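Side-chain contacts in putative cathepsin d (Ixodes ricinus, PDB 5N7Q), which probably cleaves proteins internally as an aspartic endopeptidase of the pepsin-like family, captured here with the inhibitor pepstatin A in its active site: residues 13-16 / 17-20; 34-37 / 38-41; 325-329 / 330-334. One frame throughout, in Å; residues are numbered along the deposited sequence. Where two conformers were deposited one is given.

Contact 1 of 3, residues 13-16 / 17-20; sequences LLDV and VYYG. Unlike the reference sequence in segment 17-20: Val17 (reference Glu).
A classic beta bulge lies at the turn of the hairpin between strands 6-13 and 17-24, with Leu13 on one arm facing both Val16 and Val17 on the other. The bulge shows in the carbonyl oxygen of Leu13, which takes two successive amides: Val16 N at 2.9 Å, closing the tight turn, and Val17 N in a weak bond of 3.3 Å to the same Leu13 O. Positive phi angles at Leu14 and Asp15 make the bend from Leu13 to Val16 a type I' turn. In return, Leu13 N donates to Val17 O at 3.0 Å, approaching nearly along the C=O axis. Leu13 and Val17 thus form an antiparallel hydrogen-bonded pair whose side chains run side by side in the same direction. Their touch is apolar, Val17 CG2 lying 3.9 Å from Leu13 CB and almost as close to Leu13 CD2. Val17, a glutamate in the reference sequence, also packs on an apolar side chain of the bound inhibitor. Val16 O is hydrogen-bonded to Ser231 OG from the second half of the chain. On the other side of the hairpin, Asp15 and Tyr18 lie alongside each other, carboxylate and ring planes 28° apart. Asp15 OD1 comes within 3.4 Å of Tyr18 OH, but this hydroxyl is held by the carbonyl of Asn161 and by Arg162, whose guanidinium also reaches Asp15 O. Pro120 touches both Leu13 and Tyr19. Tyr19 has its CG wedged between backbone N and carbonyl carbon (chi1 47°), which turns the ring across toward the neighbouring arm; there Leu13 CB sits in the ring plane at its edge, 3.9 Å from Tyr19 CE1.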
loop_
_atom_site.group_PDB
_atom_site.type_symbol
_atom_site.label_atom_id
_atom_site.label_comp_id
_atom_site.label_asym_id
_atom_site.label_seq_id
_atom_site.Cartn_x
_atom_site.Cartn_y
_atom_site.Cartn_z
ATOM N N LEU A 13 5.948 9.841 4.869
ATOM C CA LEU A 13 7.408 9.951 4.931
ATOM C C LEU A 13 7.969 9.863 3.503
ATOM O O LEU A 13 7.935 8.794 2.889
ATOM C CB LEU A 13 7.977 8.843 5.806
ATOM C CG LEU A 13 9.509 8.858 5.844
ATOM C CD1 LEU A 13 10.037 10.056 6.613
ATOM C CD2 LEU A 13 9.988 7.552 6.453
ATOM N N LEU A 14 8.450 11.012 2.996
ATOM C CA LEU A 14 9.247 11.124 1.769
ATOM C C LEU A 14 8.519 10.586 0.533
ATOM O O LEU A 14 9.168 10.198 -0.420
ATOM C CB LEU A 14 10.605 10.424 1.946
ATOM C CG LEU A 14 11.532 11.000 3.035
ATOM C CD1 LEU A 14 12.681 10.040 3.264
ATOM C CD2 LEU A 14 12.070 12.361 2.699
ATOM N N ASP A 15 7.176 10.527 0.573
ATOM C CA ASP A 15 6.383 9.922 -0.526
ATOM C C ASP A 15 6.661 8.426 -0.706
ATOM O O ASP A 15 6.197 7.835 -1.686
ATOM C CB ASP A 15 6.607 10.675 -1.884
ATOM C CG ASP A 15 5.609 11.761 -2.160
ATOM O OD1 ASP A 15 4.737 12.049 -1.325
ATOM O OD2 ASP A 15 5.676 12.340 -3.294
ATOM N N VAL A 16 7.358 7.781 0.229
ATOM C CA VAL A 16 7.684 6.348 0.067
ATOM C C VAL A 16 6.861 5.429 0.946
ATOM O O VAL A 16 6.559 4.310 0.543
ATOM C CB VAL A 16 9.179 6.016 0.214
ATOM C CG1 VAL A 16 9.959 6.742 -0.841
ATOM C CG2 VAL A 16 9.736 6.328 1.579
ATOM N N VAL A 17 6.508 5.871 2.152
ATOM C CA VAL A 17 5.615 5.095 3.013
ATOM C C VAL A 17 4.645 6.015 3.735
ATOM O O VAL A 17 4.976 7.160 4.082
ATOM C CB VAL A 17 6.388 4.231 4.039
ATOM C CG1 VAL A 17 7.220 3.134 3.376
ATOM C CG2 VAL A 17 7.301 5.072 4.889
ATOM N N TYR A 18 3.469 5.466 4.008
ATOM C CA TYR A 18 2.396 6.137 4.727
ATOM C C TYR A 18 2.009 5.253 5.898
ATOM O O TYR A 18 1.975 4.030 5.774
ATOM C CB TYR A 18 1.207 6.382 3.791
ATOM C CG TYR A 18 1.514 7.287 2.623
ATOM C CD1 TYR A 18 2.195 6.808 1.503
ATOM C CD2 TYR A 18 1.091 8.611 2.626
ATOM C CE1 TYR A 18 2.479 7.663 0.440
ATOM C CE2 TYR A 18 1.367 9.453 1.554
ATOM C CZ TYR A 18 2.048 8.961 0.479
ATOM O OH TYR A 18 2.331 9.785 -0.587
ATOM N N TYR A 19 1.778 5.858 7.049
ATOM C CA TYR A 19 1.438 5.082 8.240
ATOM C C TYR A 19 0.592 5.883 9.186
ATOM O O TYR A 19 0.596 7.128 9.163
ATOM C CB TYR A 19 2.708 4.591 8.940
ATOM C CG TYR A 19 3.746 5.658 9.122
ATOM C CD1 TYR A 19 4.633 5.943 8.081
ATOM C CD2 TYR A 19 3.883 6.367 10.324
ATOM C CE1 TYR A 19 5.595 6.912 8.198
ATOM C CE2 TYR A 19 4.876 7.344 10.450
ATOM C CZ TYR A 19 5.708 7.605 9.374
ATOM O OH TYR A 19 6.725 8.537 9.395
ATOM N N GLY A 20 -0.183 5.169 9.998
ATOM C CA GLY A 20 -1.120 5.821 10.912
ATOM C C GLY A 20 -1.236 5.120 12.251
ATOM O O GLY A 20 -0.799 3.970 12.411
#

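Contact 2 of 3, residues 34-37 / 38-41; sequences IFDT and GSAN
Asp36 OD1, gripped by the amide of Gly38 at 3.0 Å and by a hydrogen bond with a modified side chain of the bound inhibitor, is the polar centre of the Asp-Thr-Gly signature of pepsin-like proteases. Gly38 N meets this oxygen from well above the carboxylate plane, 66° out of it. The second oxygen has its own partner: Ser39 OG donates to Asp36 OD2 across 2.6 Å, also from above the plane. With CG anti to the backbone N (chi1 175°), the Asp36 carboxylate is carried over the type I turn from Asp36 to Ser39, where both donors can reach it. The turn itself is closed only loosely, by a weak bond of 3.4 Å from Ser39 N to Asp36 O. Thr37 faces away from this pocket, and its OG1 binds Ala226 O and Thr228 N, while Thr228 OG1 answers on Phe35 O. This reciprocal clasp is the fireman's grip of the family. Two donors from the same short loop therefore fix the rotation of the carboxylate, one to each oxygen, and the clasp sets it beside Asp227, consistent with the predicted roles of Asp36 and Asp227 as the catalytic pair.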
loop_
_atom_site.group_PDB
_atom_site.type_symbol
_atom_site.label_atom_id
_atom_site.label_comp_id
_atom_site.label_asym_id
_atom_site.label_seq_id
_atom_site.Cartn_x
_atom_site.Cartn_y
_atom_site.Cartn_z
ATOM N N ILE A 34 1.665 0.693 8.792
ATOM C CA ILE A 34 1.351 0.939 7.397
ATOM C C ILE A 34 0.052 0.180 7.089
ATOM O O ILE A 34 -0.083 -1.004 7.439
ATOM C CB ILE A 34 2.563 0.654 6.479
ATOM C CG1 ILE A 34 2.221 0.936 5.016
ATOM C CG2 ILE A 34 3.124 -0.746 6.649
ATOM C CD1 ILE A 34 3.462 1.172 4.177
ATOM N N PHE A 35 -0.879 0.887 6.447
ATOM C CA PHE A 35 -2.133 0.305 5.987
ATOM C C PHE A 35 -1.913 -0.209 4.582
ATOM O O PHE A 35 -1.696 0.580 3.672
ATOM C CB PHE A 35 -3.264 1.332 6.045
ATOM C CG PHE A 35 -3.696 1.633 7.471
ATOM C CD1 PHE A 35 -2.971 2.490 8.272
ATOM C CD2 PHE A 35 -4.801 0.989 8.037
ATOM C CE1 PHE A 35 -3.322 2.724 9.586
ATOM C CE2 PHE A 35 -5.173 1.243 9.355
ATOM C CZ PHE A 35 -4.426 2.102 10.135
ATOM N N ASP A 36 -1.926 -1.535 4.432
ATOM C CA ASP A 36 -1.347 -2.210 3.269
ATOM C C ASP A 36 -2.406 -3.050 2.542
ATOM O O ASP A 36 -2.733 -4.167 2.966
ATOM C CB ASP A 36 -0.178 -3.125 3.741
ATOM C CG ASP A 36 0.407 -3.958 2.638
ATOM O OD1 ASP A 36 0.300 -3.508 1.484
ATOM O OD2 ASP A 36 1.035 -4.981 2.954
ATOM N N THR A 37 -2.932 -2.529 1.431
ATOM C CA THR A 37 -3.890 -3.299 0.639
ATOM C C THR A 37 -3.297 -4.489 -0.105
ATOM O O THR A 37 -4.052 -5.232 -0.740
ATOM C CB THR A 37 -4.710 -2.415 -0.310
ATOM O OG1 THR A 37 -3.820 -1.785 -1.235
ATOM C CG2 THR A 37 -5.500 -1.364 0.453
ATOM N N GLY A 38 -1.973 -4.663 -0.045
ATOM C CA GLY A 38 -1.279 -5.825 -0.599
ATOM C C GLY A 38 -0.975 -6.977 0.310
ATOM O O GLY A 38 -0.255 -7.873 -0.079
ATOM N N SER A 39 -1.543 -6.974 1.520
ATOM C CA SER A 39 -1.400 -8.074 2.447
ATOM C C SER A 39 -2.607 -8.084 3.365
ATOM O O SER A 39 -3.383 -7.134 3.337
ATOM C CB SER A 39 -0.090 -7.984 3.225
ATOM O OG SER A 39 -0.112 -6.925 4.175
ATOM N N ALA A 40 -2.787 -9.171 4.120
ATOM C CA ALA A 40 -4.028 -9.374 4.900
ATOM C C ALA A 40 -3.820 -9.515 6.412
ATOM O O ALA A 40 -4.809 -9.602 7.138
ATOM C CB ALA A 40 -4.828 -10.555 4.363
ATOM N N ASN A 41 -2.576 -9.475 6.881
ATOM C CA ASN A 41 -2.263 -9.729 8.302
ATOM C C ASN A 41 -1.936 -8.446 9.046
ATOM O O ASN A 41 -1.346 -7.513 8.463
ATOM C CB ASN A 41 -1.076 -10.681 8.422
ATOM C CG ASN A 41 -1.428 -12.087 8.008
ATOM O OD1 ASN A 41 -1.432 -12.389 6.828
ATOM N ND2 ASN A 41 -1.776 -12.937 8.981
#

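Contact 3 of 3, residues 325-329 / 330-334; sequences IFDRD and QDRVG
Arg332 presents its guanidinium edge to Asp327 and one face to Gln330, whose NE2 lies 3.2 Å above the guanidinium plane, offset toward the rim. At the edge, Arg332 NE forms a nearly straight salt bridge with Asp327 OD2, 2.9 Å long. The bond stays in the guanidinium plane but rises 47° out of that of the carboxylate, the two groups being turned 73° against each other. With CG between the backbone N and the carbonyl carbon (chi1 66°) and the chain extended from there to NE, Arg332 reaches across to the carboxylate. Two waters also donate to Asp327 OD2, linking it to Arg332 NH2 and Gln330 NE2. The other oxygen secures the bend, with Gln330 N 2.9 Å from Asp327 OD1. Asp331, with positive phi, and Arg332 both face Asp327, making a G1 beta bulge in this hairpin. Beyond it, a third water joins Arg328 NE to Asp331 OD1, which Tyr129 also holds, while the Arg328 guanidinium pairs with Asp142. Strand 155-160 flanks the arm 322-327 and strand 187-190 the arm 332-337, where Tyr188 makes a cation-pi contact with Arg332; Arg328 reaches across to helix 140-146.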
loop_
_atom_site.group_PDB
_atom_site.type_symbol
_atom_site.label_atom_id
_atom_site.label_comp_id
_atom_site.label_asym_id
_atom_site.label_seq_id
_atom_site.Cartn_x
_atom_site.Cartn_y
_atom_site.Cartn_z
ATOM N N ILE A 325 -11.211 3.739 -4.029
ATOM C CA ILE A 325 -12.294 3.134 -3.255
ATOM C C ILE A 325 -12.145 1.618 -3.355
ATOM O O ILE A 325 -12.138 1.061 -4.448
ATOM C CB ILE A 325 -13.681 3.524 -3.794
ATOM C CG1 ILE A 325 -13.940 5.047 -3.695
ATOM C CG2 ILE A 325 -14.758 2.832 -2.985
ATOM C CD1 ILE A 325 -13.243 5.886 -4.747
ATOM N N PHE A 326 -12.036 0.958 -2.198
ATOM C CA PHE A 326 -11.906 -0.492 -2.087
ATOM C C PHE A 326 -13.257 -0.995 -1.538
ATOM O O PHE A 326 -13.570 -0.793 -0.366
ATOM C CB PHE A 326 -10.761 -0.837 -1.147
ATOM C CG PHE A 326 -9.416 -0.395 -1.631
ATOM C CD1 PHE A 326 -8.961 0.914 -1.386
ATOM C CD2 PHE A 326 -8.595 -1.286 -2.289
ATOM C CE1 PHE A 326 -7.707 1.309 -1.850
ATOM C CE2 PHE A 326 -7.344 -0.890 -2.748
ATOM C CZ PHE A 326 -6.898 0.404 -2.505
ATOM N N ASP A 327 -14.045 -1.634 -2.399
ATOM C CA ASP A 327 -15.453 -1.951 -2.112
ATOM C C ASP A 327 -15.643 -3.452 -1.945
ATOM O O ASP A 327 -15.590 -4.201 -2.927
ATOM C CB ASP A 327 -16.295 -1.370 -3.263
ATOM C CG ASP A 327 -17.791 -1.614 -3.142
ATOM O OD1 ASP A 327 -18.203 -2.519 -2.392
ATOM O OD2 ASP A 327 -18.526 -0.849 -3.844
ATOM N N ARG A 328 -15.899 -3.870 -0.705
ATOM C CA ARG A 328 -16.108 -5.282 -0.390
ATOM C C ARG A 328 -17.562 -5.678 -0.560
ATOM O O ARG A 328 -17.854 -6.872 -0.635
ATOM C CB ARG A 328 -15.651 -5.638 1.048
ATOM C CG ARG A 328 -14.135 -5.623 1.193
ATOM C CD ARG A 328 -13.457 -6.828 0.529
ATOM N NE ARG A 328 -13.915 -8.073 1.150
ATOM C CZ ARG A 328 -13.386 -8.624 2.240
ATOM N NH1 ARG A 328 -12.357 -8.051 2.850
ATOM N NH2 ARG A 328 -13.925 -9.724 2.768
ATOM N N ASP A 329 -18.495 -4.729 -0.663
ATOM C CA ASP A 329 -19.908 -5.105 -0.922
ATOM C C ASP A 329 -20.087 -5.628 -2.344
ATOM O O ASP A 329 -20.850 -6.559 -2.595
ATOM C CB ASP A 329 -20.822 -3.906 -0.701
ATOM C CG ASP A 329 -21.057 -3.640 0.776
ATOM O OD1 ASP A 329 -21.222 -4.640 1.524
ATOM O OD2 ASP A 329 -21.087 -2.451 1.157
ATOM N N GLN A 330 -19.357 -5.033 -3.281
ATOM C CA GLN A 330 -19.489 -5.398 -4.696
ATOM C C GLN A 330 -18.207 -5.963 -5.321
ATOM O O GLN A 330 -18.214 -6.299 -6.503
ATOM C CB GLN A 330 -19.965 -4.215 -5.522
ATOM C CG GLN A 330 -21.304 -3.671 -5.064
ATOM C CD GLN A 330 -21.930 -2.759 -6.083
ATOM O OE1 GLN A 330 -22.103 -3.138 -7.248
ATOM N NE2 GLN A 330 -22.295 -1.566 -5.660
ATOM N N ASP A 331 -17.151 -6.137 -4.524
ATOM C CA ASP A 331 -15.858 -6.638 -4.998
ATOM C C ASP A 331 -15.381 -5.846 -6.233
ATOM O O ASP A 331 -15.264 -6.366 -7.339
ATOM C CB ASP A 331 -15.945 -8.148 -5.310
ATOM C CG ASP A 331 -15.979 -9.005 -4.039
ATOM O OD1 ASP A 331 -15.335 -8.635 -3.028
ATOM O OD2 ASP A 331 -16.675 -10.052 -4.012
ATOM N N ARG A 332 -15.199 -4.558 -6.018
ATOM C CA ARG A 332 -14.762 -3.664 -7.093
ATOM C C ARG A 332 -13.846 -2.591 -6.497
ATOM O O ARG A 332 -13.797 -2.366 -5.283
ATOM C CB ARG A 332 -15.969 -3.057 -7.803
ATOM C CG ARG A 332 -16.804 -2.127 -6.943
ATOM C CD ARG A 332 -18.074 -1.679 -7.613
ATOM N NE ARG A 332 -18.790 -0.761 -6.727
ATOM C CZ ARG A 332 -19.715 0.112 -7.110
ATOM N NH1 ARG A 332 -20.106 0.178 -8.376
ATOM N NH2 ARG A 332 -20.290 0.872 -6.191
ATOM N N VAL A 333 -13.069 -1.995 -7.389
ATOM C CA VAL A 333 -12.141 -0.908 -7.080
ATOM C C VAL A 333 -12.597 0.298 -7.864
ATOM O O VAL A 333 -12.885 0.177 -9.062
ATOM C CB VAL A 333 -10.670 -1.265 -7.400
ATOM C CG1 VAL A 333 -9.762 -0.059 -7.094
ATOM C CG2 VAL A 333 -10.198 -2.494 -6.622
ATOM N N GLY A 334 -12.615 1.459 -7.203
ATOM C CA GLY A 334 -13.009 2.711 -7.841
ATOM C C GLY A 334 -11.805 3.658 -7.859
ATOM O O GLY A 334 -11.052 3.734 -6.864
HETATM O O HOH W 1 -18.538 1.902 -3.733
HETATM O O HOH W 2 -21.128 -0.779 -3.078
HETATM O O HOH W 3 -16.129 -9.018 -0.488
#

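Overall arrangement
Contacts 1 and 2 lie on neighbouring strands, 17-24 and 29-36, and pack directly, Ile34 resting against Tyr18 and Val17. Contact 3 touches contact 2 through Phe326 on Thr37 but stays about 12 Å from contact 1 at the nearest atoms. Contact 2 is fully buried near the centre of the chain; the other two are partly buried. Chemistry follows place: contact 1 is a bulged hairpin held by backbone bonds and apolar packing, contact 2 spends its bonds on orienting one carboxylate, and contact 3, the farthest out, holds a hairpin aspartate with arginine, a backbone amide and water. Contacts 1 and 2 both meet the inhibitor.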